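Local coordinates for CglIIR protein (Corynebacterium glutamicum, PDB 6F1S) that forms the C-terminal domain of the H subunit of restriction endonuclease CglI, a DEAD-Z1 helicase-like motor that probably hydrolyses nucleoside triphosphates, at residues S50-M54 with R55-T59. Sequence-based numbering, arbitrary orientation.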
ATOM      1  N   SER A  50      -1.532 -12.339  -3.471  1.00 19.05           N
ATOM      2  CA  SER A  50      -0.395 -13.195  -3.772  1.00 19.07           C
ATOM      3  C   SER A  50       0.679 -13.082  -2.712  1.00 20.33           C
ATOM      4  O   SER A  50       0.594 -12.244  -1.818  1.00 20.05           O
ATOM      5  CB  SER A  50       0.197 -12.834  -5.134  1.00 16.84           C
ATOM      6  OG  SER A  50       0.827 -11.566  -5.103  1.00 13.99           O
ATOM      7  N   THR A  51       1.692 -13.932  -2.808  1.00 23.09           N
ATOM      8  CA  THR A  51       2.902 -13.706  -2.032  1.00 24.70           C
ATOM      9  C   THR A  51       3.966 -13.195  -2.985  1.00 23.47           C
ATOM     10  O   THR A  51       3.913 -13.456  -4.183  1.00 23.42           O
ATOM     11  CB  THR A  51       3.387 -14.969  -1.307  1.00 26.29           C
ATOM     12  OG1 THR A  51       3.709 -15.985  -2.262  1.00 27.55           O
ATOM     13  CG2 THR A  51       2.310 -15.476  -0.359  1.00 26.90           C
ATOM     14  N   ILE A  52       4.917 -12.445  -2.449  1.00 25.00           N
ATOM     15  CA  ILE A  52       5.922 -11.792  -3.273  1.00 24.22           C
ATOM     16  C   ILE A  52       7.208 -11.613  -2.466  1.00 24.36           C
ATOM     17  O   ILE A  52       7.164 -11.389  -1.256  1.00 25.76           O
ATOM     18  CB  ILE A  52       5.399 -10.436  -3.795  1.00 22.08           C
ATOM     19  CG1 ILE A  52       6.380  -9.803  -4.782  1.00 22.95           C
ATOM     20  CG2 ILE A  52       5.080  -9.504  -2.636  1.00 21.46           C
ATOM     21  CD1 ILE A  52       5.899  -8.489  -5.362  1.00 23.57           C
ATOM     22  N   GLY A  53       8.351 -11.747  -3.135  1.00 23.57           N
ATOM     23  CA  GLY A  53       9.646 -11.650  -2.482  1.00 24.06           C
ATOM     24  C   GLY A  53       9.951 -10.265  -1.937  1.00 25.94           C
ATOM     25  O   GLY A  53       9.516  -9.259  -2.496  1.00 26.22           O
HETATM   26  N   MSE A  54      10.720 -10.224  -0.853  1.00 27.57           N
HETATM   27  CA  MSE A  54      11.035  -8.987  -0.136  1.00 29.10           C
HETATM   28  C   MSE A  54      11.605  -7.886  -1.012  1.00 31.14           C
HETATM   29  O   MSE A  54      11.171  -6.740  -0.936  1.00 31.94           O
HETATM   30  CB  MSE A  54      12.025  -9.275   0.994  1.00 32.90           C
HETATM   31  CG  MSE A  54      11.461 -10.155   2.086  1.00 37.17           C
HETATM   32 SE   MSE A  54       9.823  -9.403   2.829  1.00 69.40          SE
HETATM   33  CE  MSE A  54       9.519 -10.710   4.241  1.00 44.25           C
ATOM     34  N   ARG A  55      12.585  -8.232  -1.836  1.00 31.70           N
ATOM     35  CA  ARG A  55      13.221  -7.260  -2.709  1.00 31.11           C
ATOM     36  C   ARG A  55      12.227  -6.625  -3.686  1.00 29.24           C
ATOM     37  O   ARG A  55      12.361  -5.452  -4.053  1.00 27.90           O
ATOM     38  CB  ARG A  55      14.369  -7.915  -3.474  1.00 34.50           C
ATOM     39  CG  ARG A  55      15.073  -6.975  -4.419  1.00 38.98           C
ATOM     40  CD  ARG A  55      16.144  -7.683  -5.219  1.00 42.67           C
ATOM     41  NE  ARG A  55      16.721  -6.797  -6.225  1.00 45.44           N
ATOM     42  CZ  ARG A  55      17.674  -7.158  -7.075  1.00 48.24           C
ATOM     43  NH1 ARG A  55      18.165  -8.391  -7.041  1.00 49.39           N
ATOM     44  NH2 ARG A  55      18.136  -6.285  -7.959  1.00 50.02           N
ATOM     45  N   ALA A  56      11.225  -7.395  -4.100  1.00 27.40           N
ATOM     46  CA  ALA A  56      10.247  -6.898  -5.062  1.00 26.08           C
ATOM     47  C   ALA A  56       9.287  -5.927  -4.387  1.00 25.70           C
ATOM     48  O   ALA A  56       8.895  -4.918  -4.973  1.00 26.78           O
ATOM     49  CB  ALA A  56       9.488  -8.049  -5.697  1.00 25.36           C
ATOM     50  N   ILE A  57       8.912  -6.249  -3.154  1.00 24.34           N
ATOM     51  CA  ILE A  57       8.153  -5.344  -2.301  1.00 25.99           C
ATOM     52  C   ILE A  57       8.871  -4.010  -2.127  1.00 27.34           C
ATOM     53  O   ILE A  57       8.272  -2.945  -2.314  1.00 26.83           O
ATOM     54  CB  ILE A  57       7.908  -5.961  -0.908  1.00 27.45           C
ATOM     55  CG1 ILE A  57       6.749  -6.948  -0.956  1.00 27.76           C
ATOM     56  CG2 ILE A  57       7.586  -4.883   0.106  1.00 28.24           C
ATOM     57  CD1 ILE A  57       5.393  -6.284  -1.055  1.00 27.52           C
ATOM     58  N   ILE A  58      10.151  -4.076  -1.756  1.00 27.78           N
ATOM     59  CA  ILE A  58      10.951  -2.875  -1.524  1.00 28.01           C
ATOM     60  C   ILE A  58      10.921  -1.966  -2.744  1.00 26.76           C
ATOM     61  O   ILE A  58      10.708  -0.759  -2.635  1.00 25.65           O
ATOM     62  CB  ILE A  58      12.421  -3.208  -1.212  1.00 29.44           C
ATOM     63  CG1 ILE A  58      12.536  -4.109   0.013  1.00 30.08           C
ATOM     64  CG2 ILE A  58      13.217  -1.932  -1.015  1.00 30.40           C
ATOM     65  CD1 ILE A  58      11.983  -3.507   1.258  1.00 32.21           C
ATOM     66  N   THR A  59      11.141  -2.574  -3.904  1.00 26.07           N
ATOM     67  CA  THR A  59      11.194  -1.864  -5.175  1.00 26.03           C
ATOM     68  C   THR A  59       9.905  -1.100  -5.434  1.00 25.42           C
ATOM     69  O   THR A  59       9.927   0.032  -5.919  1.00 27.19           O
ATOM     70  CB  THR A  59      11.458  -2.844  -6.338  1.00 26.11           C
ATOM     71  OG1 THR A  59      12.684  -3.547  -6.097  1.00 26.98           O
ATOM     72  CG2 THR A  59      11.546  -2.105  -7.666  1.00 25.47           C
TER
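I52 turns CG1 anti to its backbone N (chi1 -174°), and the chain stays extended to CD1. This lays CD1 against A56 CB at 3.6 Å. The same rotation places the CG2 branch over I57. There CG2 meets I57 CG1 at 3.5 Å, and the two side chains meet at a slant. I57 CG1 lies beside its own backbone N (chi1 -80°), which points that branch back to I52. The two branches of I52 thus pack on neighbouring residues of the first turn of helix 54-61.

G53 is the N-cap residue. Its carbonyl O takes the N-H of I57 at 3.1 Å in a nearly straight bond (166°). A weak bond from A56 N reaches the same oxygen at 3.0 Å. One residue on, I58 N donates to M54 O at 3.0 Å. Further along, R55 O accepts both T59 N and T59 OG1, one from each face of the carbonyl plane; the hydroxyl bond is 2.8 Å.

This is a strand-to-helix turn after edge strand 49-52. I57 also touches A92 of strand 92-100 and L80 of helix 73-86, which places the patch between those elements. Backbone bonds start the helix, while apolar contacts with I52 join its first turn to the end of the strand.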